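PDB 1OGE: D-ribose pyranase from Bacillus subtilis, which probably catalyses the interconversion of the beta-pyranose and beta-furanose forms of D-ribose, opening the route from the sugar to D-ribose 5-phosphate. Local coordinates for residues Lys23-Asp28 with Asn122-Ala127; Ala27-Pro32 with Val111-Glu116; Glu72-Asn77 with Ile93-His98. All coordinates share one frame; numbering follows the deposited sequence.

Contact 1: Lys23-Asp28 with Asn122-Ala127. With RP5 (5-O-phosphono-beta-D-ribofuranose), chain G.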
loop_
_atom_site.group_PDB
_atom_site.type_symbol
_atom_site.label_atom_id
_atom_site.label_comp_id
_atom_site.label_asym_id
_atom_site.label_seq_id
_atom_site.Cartn_x
_atom_site.Cartn_y
_atom_site.Cartn_z
ATOM N N LYS A 23 23.158 -8.230 -10.041
ATOM C CA LYS A 23 24.080 -7.108 -10.079
ATOM C C LYS A 23 23.716 -5.968 -9.140
ATOM O O LYS A 23 22.535 -5.725 -8.863
ATOM C CB LYS A 23 24.141 -6.560 -11.506
ATOM C CG LYS A 23 24.400 -7.614 -12.565
ATOM C CD LYS A 23 24.255 -7.035 -13.956
ATOM C CE LYS A 23 24.481 -8.096 -15.023
ATOM N NZ LYS A 23 23.570 -9.265 -14.842
ATOM N N ILE A 24 24.745 -5.284 -8.641
ATOM C CA ILE A 24 24.559 -4.113 -7.794
ATOM C C ILE A 24 25.510 -3.060 -8.362
ATOM O O ILE A 24 26.514 -3.401 -8.988
ATOM C CB ILE A 24 24.885 -4.377 -6.291
ATOM C CG1 ILE A 24 26.383 -4.576 -6.085
ATOM C CG2 ILE A 24 24.109 -5.589 -5.796
ATOM C CD1 ILE A 24 26.778 -4.589 -4.613
ATOM N N VAL A 25 25.190 -1.789 -8.157
ATOM C CA VAL A 25 26.009 -0.703 -8.680
ATOM C C VAL A 25 26.569 0.195 -7.579
ATOM O O VAL A 25 25.905 0.455 -6.575
ATOM C CB VAL A 25 25.180 0.186 -9.651
ATOM C CG1 VAL A 25 26.043 1.323 -10.204
ATOM C CG2 VAL A 25 24.607 -0.663 -10.781
ATOM N N ILE A 26 27.805 0.647 -7.770
ATOM C CA ILE A 26 28.454 1.565 -6.842
ATOM C C ILE A 26 28.607 2.789 -7.715
ATOM O O ILE A 26 29.254 2.738 -8.761
ATOM C CB ILE A 26 29.845 1.079 -6.403
ATOM C CG1 ILE A 26 29.714 -0.235 -5.634
ATOM C CG2 ILE A 26 30.501 2.134 -5.514
ATOM C CD1 ILE A 26 31.052 -0.838 -5.220
ATOM N N ALA A 27 28.004 3.890 -7.294
ATOM C CA ALA A 27 28.030 5.090 -8.106
ATOM C C ALA A 27 28.676 6.289 -7.461
ATOM O O ALA A 27 28.805 6.360 -6.239
ATOM C CB ALA A 27 26.602 5.450 -8.508
ATOM N N ASP A 28 29.088 7.232 -8.307
ATOM C CA ASP A 28 29.659 8.472 -7.823
ATOM C C ASP A 28 28.429 9.324 -7.501
ATOM O O ASP A 28 27.301 8.882 -7.719
ATOM C CB ASP A 28 30.543 9.123 -8.900
ATOM C CG ASP A 28 29.814 9.351 -10.217
ATOM O OD1 ASP A 28 30.404 9.035 -11.275
ATOM O OD2 ASP A 28 28.669 9.855 -10.196
ATOM N N ASN A 122 32.129 4.794 -11.401
ATOM C CA ASN A 122 30.988 3.898 -11.225
ATOM C C ASN A 122 31.358 2.497 -11.697
ATOM O O ASN A 122 32.191 2.332 -12.585
ATOM C CB ASN A 122 29.775 4.355 -12.052
ATOM C CG ASN A 122 29.449 5.827 -11.874
ATOM O OD1 ASN A 122 29.932 6.673 -12.629
ATOM N ND2 ASN A 122 28.634 6.143 -10.874
ATOM N N CYS A 123 30.735 1.484 -11.106
ATOM C CA CYS A 123 30.988 0.112 -11.526
ATOM C C CYS A 123 29.856 -0.816 -11.108
ATOM O O CYS A 123 29.150 -0.562 -10.131
ATOM C CB CYS A 123 32.320 -0.404 -10.965
ATOM S SG CYS A 123 32.302 -0.852 -9.226
ATOM N N ILE A 124 29.688 -1.885 -11.874
ATOM C CA ILE A 124 28.665 -2.885 -11.616
ATOM C C ILE A 124 29.339 -4.171 -11.144
ATOM O O ILE A 124 30.213 -4.702 -11.830
ATOM C CB ILE A 124 27.856 -3.199 -12.906
ATOM C CG1 ILE A 124 26.940 -2.021 -13.249
ATOM C CG2 ILE A 124 27.051 -4.487 -12.732
ATOM C CD1 ILE A 124 26.158 -2.217 -14.548
ATOM N N LEU A 125 28.950 -4.659 -9.971
ATOM C CA LEU A 125 29.515 -5.907 -9.455
ATOM C C LEU A 125 28.521 -7.029 -9.710
ATOM O O LEU A 125 27.374 -6.961 -9.269
ATOM C CB LEU A 125 29.781 -5.816 -7.951
ATOM C CG LEU A 125 30.754 -4.757 -7.451
ATOM C CD1 LEU A 125 30.940 -4.933 -5.956
ATOM C CD2 LEU A 125 32.087 -4.891 -8.173
ATOM N N GLN A 126 28.956 -8.055 -10.428
ATOM C CA GLN A 126 28.090 -9.185 -10.725
ATOM C C GLN A 126 28.379 -10.336 -9.766
ATOM O O GLN A 126 29.493 -10.862 -9.726
ATOM C CB GLN A 126 28.291 -9.637 -12.168
ATOM C CG GLN A 126 27.378 -10.776 -12.586
ATOM C CD GLN A 126 27.411 -11.022 -14.080
ATOM O OE1 GLN A 126 27.077 -10.139 -14.873
ATOM N NE2 GLN A 126 27.817 -12.226 -14.474
ATOM N N ALA A 127 27.357 -10.719 -9.002
ATOM C CA ALA A 127 27.454 -11.785 -8.007
ATOM C C ALA A 127 27.866 -13.156 -8.534
ATOM O O ALA A 127 27.325 -13.649 -9.523
ATOM C CB ALA A 127 26.126 -11.912 -7.262
HETATM C C1 RP5 G . 26.964 10.612 -14.560
HETATM O O4 RP5 G . 27.532 11.625 -15.358
HETATM C C2 RP5 G . 28.077 10.143 -13.625
HETATM O O2 RP5 G . 28.162 11.015 -12.509
HETATM C C3 RP5 G . 29.314 10.328 -14.497
HETATM O O3 RP5 G . 30.425 10.528 -13.632
HETATM C C4 RP5 G . 28.948 11.539 -15.368
HETATM C C5 RP5 G . 29.476 11.398 -16.810
HETATM O O5 RP5 G . 29.106 12.539 -17.618
HETATM P "P'" RP5 G . 30.096 13.772 -17.561
HETATM O O1X RP5 G . 29.596 14.846 -18.447
HETATM O O2X RP5 G . 30.166 14.301 -16.120
HETATM O O3X RP5 G . 31.496 13.350 -18.013
HETATM O O1 RP5 G . 26.555 9.622 -15.469
#
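Lys23 lies beside Gln126 and across Ile124, all three on one face of an antiparallel strand pair. Its CB sits 3.8 Å from Ile124 CG2; CG and then CD follow the same methyl, and Lys23 CE comes to 3.3 Å from Gln126 OE1. The chain stays extended until its last torsion (chi4 56°), which turns NZ off to a hydrogen bond with Thr21 O, while Gln126 NE2 is bonded to Glu65. On the other face, against which helix 51-61 packs, Ile26 CD1 stands 4.2 Å from both Leu125 CD1 and Cys123 SG. Reciprocal backbone bonds join Ile24 to Leu125 and Ile26 to Cys123; the straightest, Ile26 N to Cys123 O, measures 3.0 Å with 170° at the hydrogen. At the ligand end of the pair, Asp28 accepts from two neighbouring hydroxyls of the ligand, RP5 O3 on OD1 at 2.8 Å and RP5 O2 on OD2 at 2.6 Å. With an alanine here both acceptors are gone, and the sugar would probably lose these two bonds. The chemistry thus divides: a largely apolar, backbone-bonded pair of strands ends in a carboxylate that reads the vicinal diol of a furanose.

Contact 2: Ala27-Pro32 with Val111-Glu116. With RP5 (5-O-phosphono-beta-D-ribofuranose), chain G.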
loop_
_atom_site.group_PDB
_atom_site.type_symbol
_atom_site.label_atom_id
_atom_site.label_comp_id
_atom_site.label_asym_id
_atom_site.label_seq_id
_atom_site.Cartn_x
_atom_site.Cartn_y
_atom_site.Cartn_z
ATOM N N ALA A 27 28.004 3.890 -7.294
ATOM C CA ALA A 27 28.030 5.090 -8.106
ATOM C C ALA A 27 28.676 6.289 -7.461
ATOM O O ALA A 27 28.805 6.360 -6.239
ATOM C CB ALA A 27 26.602 5.450 -8.508
ATOM N N ASP A 28 29.088 7.232 -8.307
ATOM C CA ASP A 28 29.659 8.472 -7.823
ATOM C C ASP A 28 28.429 9.324 -7.501
ATOM O O ASP A 28 27.301 8.882 -7.719
ATOM C CB ASP A 28 30.543 9.123 -8.900
ATOM C CG ASP A 28 29.814 9.351 -10.217
ATOM O OD1 ASP A 28 30.404 9.035 -11.275
ATOM O OD2 ASP A 28 28.669 9.855 -10.196
ATOM N N ALA A 29 28.632 10.530 -6.988
ATOM C CA ALA A 29 27.515 11.386 -6.615
ATOM C C ALA A 29 26.610 11.866 -7.759
ATOM O O ALA A 29 25.524 12.394 -7.506
ATOM C CB ALA A 29 28.036 12.590 -5.838
ATOM N N GLY A 30 27.035 11.671 -9.004
ATOM C CA GLY A 30 26.239 12.151 -10.121
ATOM C C GLY A 30 25.464 11.150 -10.957
ATOM O O GLY A 30 24.571 11.545 -11.705
ATOM N N LEU A 31 25.785 9.866 -10.847
ATOM C CA LEU A 31 25.092 8.861 -11.640
ATOM C C LEU A 31 23.580 8.848 -11.399
ATOM O O LEU A 31 23.127 8.760 -10.257
ATOM C CB LEU A 31 25.633 7.465 -11.342
ATOM C CG LEU A 31 25.031 6.384 -12.247
ATOM C CD1 LEU A 31 25.640 6.521 -13.628
ATOM C CD2 LEU A 31 25.298 4.990 -11.691
ATOM N N PRO A 32 22.783 8.944 -12.476
ATOM C CA PRO A 32 21.321 8.925 -12.343
ATOM C C PRO A 32 20.883 7.486 -12.041
ATOM O O PRO A 32 21.534 6.530 -12.481
ATOM C CB PRO A 32 20.848 9.394 -13.715
ATOM C CG PRO A 32 21.898 8.802 -14.633
ATOM C CD PRO A 32 23.180 9.135 -13.884
ATOM N N VAL A 111 21.454 0.581 -6.337
ATOM C CA VAL A 111 22.532 1.481 -6.679
ATOM C C VAL A 111 23.001 2.051 -5.352
ATOM O O VAL A 111 22.194 2.523 -4.547
ATOM C CB VAL A 111 22.059 2.628 -7.604
ATOM C CG1 VAL A 111 23.202 3.616 -7.833
ATOM C CG2 VAL A 111 21.600 2.065 -8.945
ATOM N N ILE A 112 24.304 1.972 -5.112
ATOM C CA ILE A 112 24.890 2.487 -3.883
ATOM C C ILE A 112 25.559 3.799 -4.255
ATOM O O ILE A 112 26.495 3.830 -5.051
ATOM C CB ILE A 112 25.915 1.485 -3.325
ATOM C CG1 ILE A 112 25.226 0.133 -3.120
ATOM C CG2 ILE A 112 26.492 1.985 -2.013
ATOM C CD1 ILE A 112 26.178 -1.041 -3.065
ATOM N N ARG A 113 25.054 4.893 -3.705
ATOM C CA ARG A 113 25.603 6.201 -4.013
ATOM C C ARG A 113 26.678 6.576 -3.001
ATOM O O ARG A 113 26.414 6.606 -1.805
ATOM C CB ARG A 113 24.487 7.261 -4.005
ATOM C CG ARG A 113 24.926 8.635 -4.506
ATOM C CD ARG A 113 23.783 9.650 -4.445
ATOM N NE ARG A 113 24.171 10.956 -4.980
ATOM C CZ ARG A 113 23.985 12.110 -4.346
ATOM N NH1 ARG A 113 23.421 12.130 -3.147
ATOM N NH2 ARG A 113 24.348 13.251 -4.917
ATOM N N THR A 114 27.887 6.846 -3.488
ATOM C CA THR A 114 28.991 7.248 -2.619
ATOM C C THR A 114 29.113 8.763 -2.725
ATOM O O THR A 114 28.346 9.402 -3.449
ATOM C CB THR A 114 30.333 6.617 -3.064
ATOM O OG1 THR A 114 30.664 7.069 -4.384
ATOM C CG2 THR A 114 30.237 5.099 -3.069
ATOM N N GLY A 115 30.070 9.344 -2.007
ATOM C CA GLY A 115 30.254 10.781 -2.067
ATOM C C GLY A 115 31.325 11.143 -3.079
ATOM O O GLY A 115 31.807 12.277 -3.106
ATOM N N GLU A 116 31.688 10.178 -3.919
ATOM C CA GLU A 116 32.721 10.369 -4.934
ATOM C C GLU A 116 32.377 11.479 -5.924
ATOM O O GLU A 116 31.348 11.425 -6.607
ATOM C CB GLU A 116 32.945 9.058 -5.691
ATOM C CG GLU A 116 34.187 9.034 -6.572
ATOM C CD GLU A 116 35.468 9.199 -5.771
ATOM O OE1 GLU A 116 35.704 8.399 -4.841
ATOM O OE2 GLU A 116 36.243 10.130 -6.074
HETATM C C1 RP5 G . 26.964 10.612 -14.560
HETATM O O4 RP5 G . 27.532 11.625 -15.358
HETATM C C2 RP5 G . 28.077 10.143 -13.625
HETATM O O2 RP5 G . 28.162 11.015 -12.509
HETATM C C3 RP5 G . 29.314 10.328 -14.497
HETATM O O3 RP5 G . 30.425 10.528 -13.632
HETATM C C4 RP5 G . 28.948 11.539 -15.368
HETATM C C5 RP5 G . 29.476 11.398 -16.810
HETATM O O5 RP5 G . 29.106 12.539 -17.618
HETATM P "P'" RP5 G . 30.096 13.772 -17.561
HETATM O O1X RP5 G . 29.596 14.846 -18.447
HETATM O O2X RP5 G . 30.166 14.301 -16.120
HETATM O O3X RP5 G . 31.496 13.350 -18.013
HETATM O O1 RP5 G . 26.555 9.622 -15.469
HETATM O O HOH W 1 24.309 9.463 -7.785
#
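Ala27 and Arg113 form a parallel bridge, and three backbone bonds carry the pairing from the strand into the loops. Ala27 N gives a nearly straight bond to Ile112 O (2.7 Å, 171°), Thr114 N returns one to Ala27 O, and Ala29 N reaches Glu116 O at 2.9 Å, straighter still at 178°. Side chains add bonds to main-chain oxygens. Thr114 OG1, placed between its own N and carbonyl carbon (chi1 62°), donates to Ala27 O at 2.7 Å from the face opposite to that used by Thr114 N, so this buried oxygen has two donors. Arg113 turns the NE edge of its guanidinium to Ala29 O, which lies in the group's plane, with NE at 3.2 Å and NH2 at 3.0 Å. Within the loop, Asp28 OD2 accepts from Gly30 N at 2.7 Å, an Asx turn, and from Leu31 N, three residues on, an Asx motif; together they hold the ligand-binding carboxylate in place. Apolar contact is slight: Ala27 CB meets Val111 CG1 at 3.9 Å. Strand 111-113 lies between strands 23-27 and 39-41; from the latter Asp41 makes a salt bridge to Arg113, whose NH1 also bonds Leu7 O of a neighbouring subunit.

Contact 3: Glu72-Asn77 with Ile93-His98. With RP5 (5-O-phosphono-beta-D-ribofuranose), chain G.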
loop_
_atom_site.group_PDB
_atom_site.type_symbol
_atom_site.label_atom_id
_atom_site.label_comp_id
_atom_site.label_asym_id
_atom_site.label_seq_id
_atom_site.Cartn_x
_atom_site.Cartn_y
_atom_site.Cartn_z
ATOM N N GLU A 72 35.463 5.218 -20.440
ATOM C CA GLU A 72 35.864 6.582 -20.126
ATOM C C GLU A 72 36.631 6.694 -18.812
ATOM O O GLU A 72 37.395 7.642 -18.615
ATOM C CB GLU A 72 34.639 7.502 -20.059
ATOM C CG GLU A 72 33.896 7.707 -21.375
ATOM C CD GLU A 72 33.025 6.528 -21.765
ATOM O OE1 GLU A 72 32.242 6.669 -22.730
ATOM O OE2 GLU A 72 33.116 5.462 -21.116
ATOM N N ILE A 73 36.434 5.738 -17.907
ATOM C CA ILE A 73 37.119 5.794 -16.621
ATOM C C ILE A 73 38.637 5.706 -16.788
ATOM O O ILE A 73 39.382 6.420 -16.117
ATOM C CB ILE A 73 36.632 4.669 -15.663
ATOM C CG1 ILE A 73 37.098 4.971 -14.237
ATOM C CG2 ILE A 73 37.161 3.312 -16.116
ATOM C CD1 ILE A 73 36.578 3.994 -13.201
ATOM N N LYS A 74 39.086 4.844 -17.695
ATOM C CA LYS A 74 40.512 4.663 -17.952
ATOM C C LYS A 74 41.228 5.974 -18.269
ATOM O O LYS A 74 42.365 6.188 -17.844
ATOM C CB LYS A 74 40.722 3.693 -19.117
ATOM C CG LYS A 74 40.351 2.249 -18.830
ATOM C CD LYS A 74 40.567 1.392 -20.074
ATOM C CE LYS A 74 40.403 -0.091 -19.782
ATOM N NZ LYS A 74 40.636 -0.933 -20.991
ATOM N N ALA A 75 40.563 6.847 -19.018
ATOM C CA ALA A 75 41.152 8.125 -19.401
ATOM C C ALA A 75 40.836 9.254 -18.428
ATOM O O ALA A 75 41.742 9.928 -17.930
ATOM C CB ALA A 75 40.686 8.509 -20.798
ATOM N N SER A 76 39.550 9.454 -18.158
ATOM C CA SER A 76 39.098 10.516 -17.268
ATOM C C SER A 76 39.381 10.288 -15.785
ATOM O O SER A 76 39.451 11.246 -15.016
ATOM C CB SER A 76 37.599 10.741 -17.463
ATOM O OG SER A 76 37.292 10.962 -18.830
ATOM N N ASN A 77 39.541 9.033 -15.377
ATOM C CA ASN A 77 39.790 8.733 -13.967
ATOM C C ASN A 77 40.798 7.600 -13.813
ATOM O O ASN A 77 40.435 6.479 -13.450
ATOM C CB ASN A 77 38.476 8.345 -13.287
ATOM C CG ASN A 77 38.454 8.699 -11.818
ATOM O OD1 ASN A 77 39.404 8.423 -11.085
ATOM N ND2 ASN A 77 37.359 9.308 -11.377
ATOM N N ILE A 93 37.112 -8.291 -15.845
ATOM C CA ILE A 93 36.737 -6.882 -15.907
ATOM C C ILE A 93 36.373 -6.470 -17.327
ATOM O O ILE A 93 37.225 -6.414 -18.213
ATOM C CB ILE A 93 37.870 -5.970 -15.402
ATOM C CG1 ILE A 93 38.209 -6.321 -13.951
ATOM C CG2 ILE A 93 37.448 -4.512 -15.510
ATOM C CD1 ILE A 93 39.323 -5.483 -13.355
ATOM N N GLU A 94 35.097 -6.182 -17.534
ATOM C CA GLU A 94 34.601 -5.778 -18.838
ATOM C C GLU A 94 34.363 -4.269 -18.894
ATOM O O GLU A 94 33.866 -3.669 -17.936
ATOM C CB GLU A 94 33.310 -6.541 -19.154
ATOM C CG GLU A 94 32.557 -6.044 -20.377
ATOM C CD GLU A 94 31.384 -6.938 -20.740
ATOM O OE1 GLU A 94 30.613 -7.309 -19.832
ATOM O OE2 GLU A 94 31.226 -7.264 -21.935
ATOM N N TYR A 95 34.738 -3.658 -20.017
ATOM C CA TYR A 95 34.556 -2.224 -20.212
ATOM C C TYR A 95 33.542 -1.934 -21.304
ATOM O O TYR A 95 33.507 -2.606 -22.334
ATOM C CB TYR A 95 35.878 -1.544 -20.568
ATOM C CG TYR A 95 36.838 -1.450 -19.413
ATOM C CD1 TYR A 95 37.629 -2.537 -19.050
ATOM C CD2 TYR A 95 36.927 -0.283 -18.656
ATOM C CE1 TYR A 95 38.490 -2.464 -17.956
ATOM C CE2 TYR A 95 37.781 -0.200 -17.560
ATOM C CZ TYR A 95 38.558 -1.295 -17.216
ATOM O OH TYR A 95 39.393 -1.219 -16.130
ATOM N N LEU A 96 32.714 -0.927 -21.066
ATOM C CA LEU A 96 31.696 -0.528 -22.023
ATOM C C LEU A 96 31.666 0.987 -22.054
ATOM O O LEU A 96 32.278 1.646 -21.214
ATOM C CB LEU A 96 30.320 -1.042 -21.592
ATOM C CG LEU A 96 30.123 -2.548 -21.435
ATOM C CD1 LEU A 96 28.708 -2.814 -20.949
ATOM C CD2 LEU A 96 30.374 -3.246 -22.759
ATOM N N SER A 97 30.957 1.538 -23.028
ATOM C CA SER A 97 30.833 2.982 -23.130
ATOM C C SER A 97 29.892 3.385 -22.002
ATOM O O SER A 97 28.992 2.624 -21.637
ATOM C CB SER A 97 30.227 3.376 -24.481
ATOM O OG SER A 97 28.911 2.864 -24.620
ATOM N N HIS A 98 30.102 4.573 -21.448
ATOM C CA HIS A 98 29.262 5.053 -20.363
ATOM C C HIS A 98 27.780 4.905 -20.702
ATOM O O HIS A 98 26.958 4.638 -19.825
ATOM C CB HIS A 98 29.577 6.518 -20.064
ATOM C CG HIS A 98 28.866 7.048 -18.862
ATOM N ND1 HIS A 98 29.009 6.494 -17.608
ATOM C CD2 HIS A 98 28.000 8.080 -18.720
ATOM C CE1 HIS A 98 28.263 7.160 -16.746
ATOM N NE2 HIS A 98 27.641 8.128 -17.395
HETATM C C1 RP5 G . 26.964 10.612 -14.560
HETATM O O4 RP5 G . 27.532 11.625 -15.358
HETATM C C2 RP5 G . 28.077 10.143 -13.625
HETATM O O2 RP5 G . 28.162 11.015 -12.509
HETATM C C3 RP5 G . 29.314 10.328 -14.497
HETATM O O3 RP5 G . 30.425 10.528 -13.632
HETATM C C4 RP5 G . 28.948 11.539 -15.368
HETATM C C5 RP5 G . 29.476 11.398 -16.810
HETATM O O5 RP5 G . 29.106 12.539 -17.618
HETATM P "P'" RP5 G . 30.096 13.772 -17.561
HETATM O O1X RP5 G . 29.596 14.846 -18.447
HETATM O O2X RP5 G . 30.166 14.301 -16.120
HETATM O O3X RP5 G . 31.496 13.350 -18.013
HETATM O O1 RP5 G . 26.555 9.622 -15.469
#
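His98 N faces both oxygens of the Glu72 carboxylate in two weak hydrogen bonds, to OE1 at 3.3 Å and to OE2 at 3.2 Å. They differ in shape: the one to OE1 is nearly straight at 169°, the one to OE2 bent. Glu72 gets there by a turn at its second torsion (chi2 77°), which folds the carboxylate back toward the start of helix 98-104. An acidic group beside the first N-H of a helix is likely to be electrostatically favourable. Ser97, at the N-cap position, adds a side-chain cap to a backbone N further on, and its OG also hydrogen-bonds Glu100.

The His98 ring goes another way. With CG anti to the backbone N, the imidazole turns away from Glu72 toward the ligand, and NE2 meets RP5 O1 at 2.7 Å, with the oxygen in the ring plane at its edge. Either atom could be the donor. The ring also packs edge-to-face with Tyr120, whose side chain Glu72 touches as well.

A second cluster gathers on Tyr95. Lys74, extended beyond CG, lays CE over the middle of the ring, 3.3 Å from the Tyr95 centroid, a CH-pi contact. Its NZ stands over the same face in a cation-pi contact, 4.0 Å from that centroid. Ile73 comes from another direction, its CG2 in the ring plane 3.8 Å from Tyr95 CE2, so the phenol is met both on a face and at an edge. Tyr95 OH is tied to Glu85 of helix 78-87.

The axis of helix 72-76 runs at 84° to that of strand segment 93-96. Together with helix 78-87 it belongs to the beta-alpha-beta crossover between the parallel neighbours 64-70 and 92-96, and the substrate-binding His98 follows the C-terminal end of the second strand, a frequent site position in alpha/beta folds.

Overall arrangement
Contacts 1 and 2 start from the same Ala27-Asp28 and flank strand 23-27 within one mixed sheet; their centres are 10 Å apart, and Val25 O lies 2.6 Å from Ile112 N, a probable hydrogen bond between them. Contact 3, nested along the chain inside the loops that both close, is centred about 13 Å from contact 1 and 16 Å from contact 2, yet Leu31 CD1 of contact 2 touches His98 CE1 at 4.1 Å. All three converge on RP5: the Asp28 and His98 side chains come within about 6 Å of each other around the sugar. Tyr120 N of the same chain and His20 of a neighbouring subunit, the inferred proton donor, also hydrogen-bond it, so the site spans a subunit interface.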